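Local coordinates for trehalose-6-phosphate phosphatase (PDB 5DXI), which is a fungal phosphatase of the haloacid dehalogenase (HAD) superfamily, with a Rossmann-like core that holds magnesium and beryllium trifluoride here, at residues 22-26 and 198-203; 51-56 and 294-300; 86-92 and 102-106. All coordinates share one frame. Numbering follows the deposited sequence.

In the fold
All three contacts belong to the HAD core, built round the mixed sheet in which strand 23-27 lies between strands 62-67 and 227-232. Interactions 1 and 2 cross along the chain: helix 47-58 follows strand 23-27, while their partners come much later. Their centres are 18 Å apart, and they touch where F25 CE1 meets L297 CD1 at 3.8 Å. Interaction 3, centred 17 Å from interaction 1 and 26 Å from interaction 2, is nested inside both loops and touches neither. It lies nearest the ligands: H90 itself weakly hydrogen-bonds a glucose, and the A88 side chain is about 9 Å from beryllium trifluoride, against about 11 Å for L26 and 13 Å for L294.

Interaction 1: 22-26 and 198-203; sequences RRLFL and LVLHPH
H203 lays its imidazole face over R22, just before strand 23-26: R22 CB stands 3.6 Å from the H203 ring centroid, 11° off the normal, a CH-pi contact. With chi1 t (-173°) and chi2 -85°, the ring edge reaches the backbone, and H203 NE2 donates to R23 O (2.9 Å, 160° at the hydrogen). R22 points its CB toward H203, but its guanidinium turns away and NE bonds L224 O. Residues 23-26 are extended. L24 (chi1 t, chi2 p) and L26 (m, t) point toward the end of helix 191-199, with the L24 and V199 CA atoms 7.6 Å apart. L24 CD2 meets V199 CG2 at 3.6 Å and L198 CB at 4.1 Å; L26 CD2 meets L198 CD1 at 3.7 Å, and L26 CD1 meets V199 CG2 at 4.2 Å. L200 (phi/psi -86/70) leaves the helix as the centre of an inverse gamma turn, after which 201-203 run extended and return H203 to the strand, R22 and H203 CA atoms 6.5 Å apart. F25 faces the other side of the sheet. A helix packed on a central parallel strand in this way is typical of the Rossmann-like HAD core.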
loop_
_atom_site.group_PDB
_atom_site.type_symbol
_atom_site.label_atom_id
_atom_site.label_comp_id
_atom_site.label_asym_id
_atom_site.label_seq_id
_atom_site.Cartn_x
_atom_site.Cartn_y
_atom_site.Cartn_z
ATOM N N ARG A 22 -2.137 -13.147 -16.993
ATOM C CA ARG A 22 -2.957 -12.096 -16.382
ATOM C C ARG A 22 -2.288 -11.572 -15.118
ATOM O O ARG A 22 -2.468 -12.098 -14.020
ATOM C CB ARG A 22 -4.359 -12.624 -16.080
ATOM C CG ARG A 22 -5.115 -13.040 -17.335
ATOM C CD ARG A 22 -6.364 -13.829 -17.012
ATOM N NE ARG A 22 -6.054 -15.078 -16.315
ATOM C CZ ARG A 22 -5.696 -16.206 -16.924
ATOM N NH1 ARG A 22 -5.595 -16.248 -18.246
ATOM N NH2 ARG A 22 -5.431 -17.287 -16.208
ATOM N N ARG A 23 -1.528 -10.503 -15.290
ATOM C CA ARG A 23 -0.669 -10.031 -14.234
ATOM C C ARG A 23 -1.292 -8.851 -13.509
ATOM O O ARG A 23 -1.830 -7.938 -14.142
ATOM C CB ARG A 23 0.671 -9.660 -14.843
ATOM C CG ARG A 23 1.176 -10.774 -15.767
ATOM C CD ARG A 23 2.616 -10.576 -16.090
ATOM N NE ARG A 23 3.132 -11.457 -17.138
ATOM C CZ ARG A 23 3.442 -11.059 -18.368
ATOM N NH1 ARG A 23 3.256 -9.794 -18.727
ATOM N NH2 ARG A 23 3.920 -11.936 -19.245
ATOM N N LEU A 24 -1.201 -8.856 -12.186
ATOM C CA LEU A 24 -1.717 -7.753 -11.379
ATOM C C LEU A 24 -0.646 -7.248 -10.424
ATOM O O LEU A 24 -0.189 -7.975 -9.515
ATOM C CB LEU A 24 -2.956 -8.190 -10.598
ATOM C CG LEU A 24 -3.616 -7.186 -9.654
ATOM C CD1 LEU A 24 -4.168 -5.975 -10.409
ATOM C CD2 LEU A 24 -4.720 -7.876 -8.859
ATOM N N PHE A 25 -0.243 -6.002 -10.633
ATOM C CA PHE A 25 0.721 -5.332 -9.777
ATOM C C PHE A 25 0.013 -4.431 -8.770
ATOM O O PHE A 25 -0.831 -3.598 -9.146
ATOM C CB PHE A 25 1.704 -4.506 -10.625
ATOM C CG PHE A 25 2.570 -5.342 -11.533
ATOM C CD1 PHE A 25 3.774 -5.863 -11.079
ATOM C CD2 PHE A 25 2.161 -5.642 -12.828
ATOM C CE1 PHE A 25 4.568 -6.645 -11.910
ATOM C CE2 PHE A 25 2.948 -6.428 -13.661
ATOM C CZ PHE A 25 4.157 -6.926 -13.202
ATOM N N LEU A 26 0.382 -4.581 -7.501
ATOM C CA LEU A 26 -0.249 -3.864 -6.400
ATOM C C LEU A 26 0.811 -3.112 -5.615
ATOM O O LEU A 26 1.430 -3.646 -4.675
ATOM C CB LEU A 26 -0.998 -4.838 -5.496
ATOM C CG LEU A 26 -1.971 -5.734 -6.257
ATOM C CD1 LEU A 26 -2.275 -7.019 -5.453
ATOM C CD2 LEU A 26 -3.249 -4.977 -6.596
ATOM N N LEU A 198 -9.580 -6.194 -6.227
ATOM C CA LEU A 198 -8.795 -6.198 -7.460
ATOM C C LEU A 198 -8.403 -7.595 -7.885
ATOM O O LEU A 198 -8.353 -7.899 -9.079
ATOM C CB LEU A 198 -7.542 -5.343 -7.299
ATOM C CG LEU A 198 -7.770 -3.838 -7.176
ATOM C CD1 LEU A 198 -6.449 -3.100 -6.898
ATOM C CD2 LEU A 198 -8.462 -3.268 -8.436
ATOM N N VAL A 199 -8.107 -8.440 -6.901
ATOM C CA VAL A 199 -7.674 -9.802 -7.161
ATOM C C VAL A 199 -8.862 -10.715 -7.471
ATOM O O VAL A 199 -8.857 -11.444 -8.465
ATOM C CB VAL A 199 -6.892 -10.362 -5.967
ATOM C CG1 VAL A 199 -6.747 -11.878 -6.061
ATOM C CG2 VAL A 199 -5.538 -9.678 -5.856
ATOM N N LEU A 200 -9.880 -10.673 -6.623
ATOM C CA LEU A 200 -11.048 -11.524 -6.832
ATOM C C LEU A 200 -12.006 -10.811 -7.759
ATOM O O LEU A 200 -13.081 -10.378 -7.344
ATOM C CB LEU A 200 -11.728 -11.860 -5.508
ATOM C CG LEU A 200 -10.848 -12.613 -4.511
ATOM C CD1 LEU A 200 -11.615 -12.831 -3.224
ATOM C CD2 LEU A 200 -10.348 -13.942 -5.087
ATOM N N HIS A 201 -11.607 -10.709 -9.020
ATOM C CA HIS A 201 -12.273 -9.839 -9.986
ATOM C C HIS A 201 -11.769 -10.212 -11.377
ATOM O O HIS A 201 -10.598 -10.552 -11.537
ATOM C CB HIS A 201 -11.973 -8.365 -9.669
ATOM C CG HIS A 201 -12.917 -7.390 -10.305
ATOM N ND1 HIS A 201 -14.211 -7.211 -9.862
ATOM C CD2 HIS A 201 -12.744 -6.513 -11.323
ATOM C CE1 HIS A 201 -14.801 -6.284 -10.596
ATOM N NE2 HIS A 201 -13.930 -5.838 -11.487
ATOM N N PRO A 202 -12.644 -10.151 -12.393
ATOM C CA PRO A 202 -12.168 -10.475 -13.740
ATOM C C PRO A 202 -11.034 -9.555 -14.191
ATOM O O PRO A 202 -11.165 -8.330 -14.158
ATOM C CB PRO A 202 -13.411 -10.261 -14.613
ATOM C CG PRO A 202 -14.571 -10.382 -13.673
ATOM C CD PRO A 202 -14.080 -9.830 -12.367
ATOM N N HIS A 203 -9.898 -10.148 -14.544
ATOM C CA HIS A 203 -8.745 -9.401 -15.053
ATOM C C HIS A 203 -9.067 -8.793 -16.420
ATOM O O HIS A 203 -9.582 -9.492 -17.292
ATOM C CB HIS A 203 -7.536 -10.328 -15.159
ATOM C CG HIS A 203 -6.255 -9.643 -15.515
ATOM N ND1 HIS A 203 -5.881 -9.379 -16.815
ATOM C CD2 HIS A 203 -5.226 -9.235 -14.736
ATOM C CE1 HIS A 203 -4.688 -8.808 -16.817
ATOM N NE2 HIS A 203 -4.269 -8.712 -15.567
#

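Interaction 2: 51-56 and 294-300; sequences RILDVL and LGLLAGL
This is apolar helix-to-helix packing on one side of the central sheet, joining helix 47-58 to the C-terminal helix 287-298. The axes of 51-56 and 294-298 approach to 9.4 Å and run roughly the same way, with a signed crossing angle of 36°. CA atoms are 5.8 Å apart both for I52 with G295 and for L56 with A298. I52 (chi1 m, chi2 t) sends CD1 to 3.7 Å from G295 N and sets CG2 3.6 Å from L294 CB; L56 (m, t) places CD2 3.8 Å from A298 CB. In the three-layered alpha/beta/alpha arrangement of the HAD core these helices share a layer, and L294 (m, t) also rests on F27 and L229 of the sheet. The second helix ends in a Schellman motif: G299 has phi/psi 80/22, G299 N bonds L296 O at 3.2 Å and L300 N bonds G295 O at 3.0 Å. The reversal turns L300 (chi1 -84°, chi2 p) back toward helix 47-58, where L300 CD1 meets V55 CG2 and L300 CD2 meets I52 CG1, each at 3.7 Å. V55 CG1 reaches A298 O at 3.3 Å, while R51 (t, t, chi3 18°) brings NH1 to 3.3 Å from L300 CD2.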
loop_
_atom_site.group_PDB
_atom_site.type_symbol
_atom_site.label_atom_id
_atom_site.label_comp_id
_atom_site.label_asym_id
_atom_site.label_seq_id
_atom_site.Cartn_x
_atom_site.Cartn_y
_atom_site.Cartn_z
ATOM N N ARG A 51 9.585 5.089 -16.352
ATOM C CA ARG A 51 9.865 4.224 -17.502
ATOM C C ARG A 51 9.356 2.811 -17.237
ATOM O O ARG A 51 8.756 2.160 -18.108
ATOM C CB ARG A 51 11.366 4.204 -17.812
ATOM C CG ARG A 51 11.732 3.486 -19.116
ATOM C CD ARG A 51 13.182 3.793 -19.532
ATOM N NE ARG A 51 13.988 4.321 -18.421
ATOM C CZ ARG A 51 14.978 3.654 -17.826
ATOM N NH1 ARG A 51 15.298 2.431 -18.235
ATOM N NH2 ARG A 51 15.650 4.213 -16.823
ATOM N N ILE A 52 9.577 2.349 -16.014
ATOM C CA ILE A 52 9.077 1.048 -15.607
ATOM C C ILE A 52 7.565 0.974 -15.772
ATOM O O ILE A 52 7.042 0.054 -16.408
ATOM C CB ILE A 52 9.461 0.759 -14.141
ATOM C CG1 ILE A 52 10.967 0.507 -14.045
ATOM C CG2 ILE A 52 8.670 -0.434 -13.602
ATOM C CD1 ILE A 52 11.517 0.481 -12.613
ATOM N N LEU A 53 6.866 1.983 -15.263
ATOM C CA LEU A 53 5.412 1.986 -15.316
ATOM C C LEU A 53 4.916 2.039 -16.754
ATOM O O LEU A 53 3.952 1.355 -17.105
ATOM C CB LEU A 53 4.842 3.148 -14.496
ATOM C CG LEU A 53 5.093 3.099 -12.983
ATOM C CD1 LEU A 53 4.534 4.341 -12.292
ATOM C CD2 LEU A 53 4.522 1.810 -12.344
ATOM N N ASP A 54 5.558 2.855 -17.589
ATOM C CA ASP A 54 5.163 2.929 -18.998
ATOM C C ASP A 54 5.309 1.576 -19.691
ATOM O O ASP A 54 4.366 1.078 -20.307
ATOM C CB ASP A 54 5.977 3.993 -19.743
ATOM C CG ASP A 54 5.468 4.232 -21.158
ATOM O OD1 ASP A 54 4.235 4.151 -21.372
ATOM O OD2 ASP A 54 6.299 4.502 -22.052
ATOM N N VAL A 55 6.478 0.961 -19.556
ATOM C CA VAL A 55 6.720 -0.322 -20.210
ATOM C C VAL A 55 5.798 -1.403 -19.665
ATOM O O VAL A 55 5.203 -2.177 -20.426
ATOM C CB VAL A 55 8.175 -0.791 -20.040
ATOM C CG1 VAL A 55 8.355 -2.173 -20.661
ATOM C CG2 VAL A 55 9.131 0.205 -20.662
ATOM N N LEU A 56 5.667 -1.455 -18.346
ATOM C CA LEU A 56 4.812 -2.472 -17.747
ATOM C C LEU A 56 3.345 -2.267 -18.119
ATOM O O LEU A 56 2.656 -3.223 -18.485
ATOM C CB LEU A 56 4.989 -2.483 -16.229
ATOM C CG LEU A 56 6.334 -3.025 -15.735
ATOM C CD1 LEU A 56 6.325 -3.127 -14.222
ATOM C CD2 LEU A 56 6.675 -4.362 -16.366
ATOM N N LEU A 294 11.543 -4.375 -10.580
ATOM C CA LEU A 294 10.507 -4.032 -11.554
ATOM C C LEU A 294 11.149 -3.791 -12.932
ATOM O O LEU A 294 10.597 -4.190 -13.975
ATOM C CB LEU A 294 9.696 -2.811 -11.085
ATOM C CG LEU A 294 8.927 -3.023 -9.767
ATOM C CD1 LEU A 294 8.138 -1.784 -9.377
ATOM C CD2 LEU A 294 8.000 -4.237 -9.862
ATOM N N GLY A 295 12.307 -3.137 -12.924
ATOM C CA GLY A 295 13.085 -2.934 -14.135
ATOM C C GLY A 295 13.429 -4.248 -14.812
ATOM O O GLY A 295 13.343 -4.374 -16.033
ATOM N N LEU A 296 13.801 -5.235 -14.001
ATOM C CA LEU A 296 14.090 -6.576 -14.488
ATOM C C LEU A 296 12.896 -7.169 -15.221
ATOM O O LEU A 296 13.022 -7.665 -16.341
ATOM C CB LEU A 296 14.474 -7.494 -13.319
ATOM C CG LEU A 296 14.743 -8.950 -13.705
ATOM C CD1 LEU A 296 16.050 -9.025 -14.494
ATOM C CD2 LEU A 296 14.738 -9.909 -12.499
ATOM N N LEU A 297 11.729 -7.110 -14.586
ATOM C CA LEU A 297 10.514 -7.605 -15.208
ATOM C C LEU A 297 10.215 -6.828 -16.481
ATOM O O LEU A 297 9.732 -7.386 -17.465
ATOM C CB LEU A 297 9.322 -7.486 -14.257
ATOM C CG LEU A 297 9.396 -8.185 -12.898
ATOM C CD1 LEU A 297 8.073 -8.014 -12.158
ATOM C CD2 LEU A 297 9.728 -9.645 -13.090
ATOM N N ALA A 298 10.513 -5.536 -16.445
ATOM C CA ALA A 298 10.183 -4.643 -17.552
ATOM C C ALA A 298 11.067 -4.853 -18.784
ATOM O O ALA A 298 10.747 -4.379 -19.873
ATOM C CB ALA A 298 10.266 -3.185 -17.083
ATOM N N GLY A 299 12.177 -5.558 -18.618
ATOM C CA GLY A 299 13.117 -5.716 -19.710
ATOM C C GLY A 299 14.018 -4.501 -19.880
ATOM O O GLY A 299 14.573 -4.279 -20.958
ATOM N N LEU A 300 14.161 -3.712 -18.818
ATOM C CA LEU A 300 14.995 -2.511 -18.853
ATOM C C LEU A 300 16.426 -2.826 -18.482
ATOM O O LEU A 300 17.259 -3.062 -19.355
ATOM C CB LEU A 300 14.463 -1.431 -17.909
ATOM C CG LEU A 300 13.355 -0.468 -18.342
ATOM C CD1 LEU A 300 12.192 -1.140 -19.042
ATOM C CD2 LEU A 300 12.905 0.374 -17.152
#

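Interaction 3: 86-92 and 102-106; sequences LSAEHGC and WVNLA
Apolar contacts dominate the W102 end. Its side chain (chi1 m, chi2 76°) points toward strand 85-88, and the indole lies obliquely beside two side chains on one side of it: L86 CB is 3.4 Å from W102 CH2, and A88 CB is 3.9 Å from W102 CZ3. The L86 and W102 CA atoms stay 8.6 Å apart because strand 93-95 lies between, and the indole, NE1 bonded to E76 OE1, spans it over F93 and K95. At the other end C92 SG lies 4.5 Å from A106 CB. Backbone bonding joins the segments where the C92 and L105 CA atoms approach to 5.2 Å: L105 N donates to C92 O at 2.7 Å, with 138° at the hydrogen. Between these ends the chain leaves strand 85-88 through E89 (phi/psi 55/47), H90 (58/45) and G91 (100/3), three positive phi values in a tight turn. A side-chain-to-backbone bond shapes the second segment, where N104 (chi1 t) accepts from A106 N through OD1 at 2.8 Å, an Asx turn. H90, of the glycan pocket, makes a weak hydrogen bond to glucose. The indole packs apolar surface on strand 85-88, while the single directional bond fixes L105 to C92, just past the turn carrying H90.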
loop_
_atom_site.group_PDB
_atom_site.type_symbol
_atom_site.label_atom_id
_atom_site.label_comp_id
_atom_site.label_asym_id
_atom_site.label_seq_id
_atom_site.Cartn_x
_atom_site.Cartn_y
_atom_site.Cartn_z
ATOM N N LEU A 86 -5.564 3.815 -9.270
ATOM C CA LEU A 86 -5.217 4.602 -8.090
ATOM C C LEU A 86 -6.129 4.257 -6.920
ATOM O O LEU A 86 -7.335 4.086 -7.090
ATOM C CB LEU A 86 -5.318 6.103 -8.389
ATOM C CG LEU A 86 -4.438 6.612 -9.521
ATOM C CD1 LEU A 86 -4.707 8.090 -9.777
ATOM C CD2 LEU A 86 -2.975 6.377 -9.197
ATOM N N SER A 87 -5.548 4.145 -5.736
ATOM C CA SER A 87 -6.325 4.018 -4.519
ATOM C C SER A 87 -5.701 4.923 -3.474
ATOM O O SER A 87 -4.490 4.889 -3.269
ATOM C CB SER A 87 -6.378 2.564 -4.032
ATOM O OG SER A 87 -7.090 2.482 -2.817
ATOM N N ALA A 88 -6.536 5.717 -2.816
ATOM C CA ALA A 88 -6.075 6.785 -1.950
ATOM C C ALA A 88 -6.564 6.600 -0.519
ATOM O O ALA A 88 -7.574 5.927 -0.286
ATOM C CB ALA A 88 -6.549 8.181 -2.519
ATOM N N GLU A 89 -5.828 7.186 0.421
ATOM C CA GLU A 89 -6.165 7.247 1.851
ATOM C C GLU A 89 -6.410 5.876 2.490
ATOM O O GLU A 89 -7.383 5.686 3.225
ATOM C CB GLU A 89 -7.391 8.159 2.081
ATOM C CG GLU A 89 -7.226 9.541 1.458
ATOM C CD GLU A 89 -8.159 10.633 2.004
ATOM O OE1 GLU A 89 -8.712 10.505 3.114
ATOM O OE2 GLU A 89 -8.298 11.656 1.315
ATOM N N HIS A 90 -5.504 4.940 2.212
ATOM C CA HIS A 90 -5.492 3.626 2.832
ATOM C C HIS A 90 -6.816 2.901 2.589
ATOM O O HIS A 90 -7.375 2.342 3.513
ATOM C CB HIS A 90 -5.221 3.715 4.345
ATOM C CG HIS A 90 -3.975 4.473 4.703
ATOM N ND1 HIS A 90 -2.718 3.909 4.656
ATOM C CD2 HIS A 90 -3.801 5.745 5.133
ATOM C CE1 HIS A 90 -1.819 4.805 5.036
ATOM N NE2 HIS A 90 -2.452 5.928 5.331
ATOM N N GLY A 91 -7.317 2.934 1.353
ATOM C CA GLY A 91 -8.507 2.172 0.999
ATOM C C GLY A 91 -9.824 2.940 0.939
ATOM O O GLY A 91 -10.876 2.344 0.696
ATOM N N CYS A 92 -9.784 4.255 1.142
ATOM C CA CYS A 92 -11.022 5.031 1.119
ATOM C C CYS A 92 -11.514 5.329 -0.292
ATOM O O CYS A 92 -12.724 5.468 -0.514
ATOM C CB CYS A 92 -10.848 6.337 1.895
ATOM S SG CYS A 92 -10.592 6.054 3.672
ATOM N N TRP A 102 -13.389 8.939 -9.162
ATOM C CA TRP A 102 -13.088 8.047 -8.070
ATOM C C TRP A 102 -14.370 7.476 -7.497
ATOM O O TRP A 102 -15.426 8.088 -7.601
ATOM C CB TRP A 102 -12.370 8.808 -6.970
ATOM C CG TRP A 102 -11.055 9.381 -7.376
ATOM C CD1 TRP A 102 -10.841 10.499 -8.144
ATOM C CD2 TRP A 102 -9.764 8.890 -7.007
ATOM N NE1 TRP A 102 -9.491 10.726 -8.285
ATOM C CE2 TRP A 102 -8.806 9.757 -7.591
ATOM C CE3 TRP A 102 -9.320 7.806 -6.232
ATOM C CZ2 TRP A 102 -7.433 9.566 -7.438
ATOM C CZ3 TRP A 102 -7.939 7.623 -6.069
ATOM C CH2 TRP A 102 -7.019 8.501 -6.669
ATOM N N VAL A 103 -14.263 6.308 -6.885
ATOM C CA VAL A 103 -15.304 5.790 -6.007
ATOM C C VAL A 103 -14.898 6.057 -4.555
ATOM O O VAL A 103 -13.778 5.728 -4.154
ATOM C CB VAL A 103 -15.521 4.277 -6.212
ATOM C CG1 VAL A 103 -16.546 3.740 -5.218
ATOM C CG2 VAL A 103 -15.955 3.979 -7.639
ATOM N N ASN A 104 -15.783 6.668 -3.773
ATOM C CA ASN A 104 -15.536 6.830 -2.340
ATOM C C ASN A 104 -16.099 5.657 -1.564
ATOM O O ASN A 104 -17.288 5.641 -1.260
ATOM C CB ASN A 104 -16.152 8.136 -1.804
ATOM C CG ASN A 104 -15.830 8.372 -0.328
ATOM O OD1 ASN A 104 -15.205 7.539 0.318
ATOM N ND2 ASN A 104 -16.231 9.526 0.195
ATOM N N LEU A 105 -15.241 4.711 -1.186
ATOM C CA LEU A 105 -15.717 3.518 -0.482
ATOM C C LEU A 105 -16.166 3.840 0.940
ATOM O O LEU A 105 -16.812 3.019 1.593
ATOM C CB LEU A 105 -14.642 2.420 -0.467
ATOM C CG LEU A 105 -14.239 1.685 -1.761
ATOM C CD1 LEU A 105 -13.591 2.566 -2.813
ATOM C CD2 LEU A 105 -13.319 0.518 -1.417
ATOM N N ALA A 106 -15.840 5.036 1.423
ATOM C CA ALA A 106 -16.236 5.424 2.776
ATOM C C ALA A 106 -17.392 6.432 2.767
ATOM O O ALA A 106 -17.736 6.997 3.800
ATOM C CB ALA A 106 -15.049 5.995 3.532
#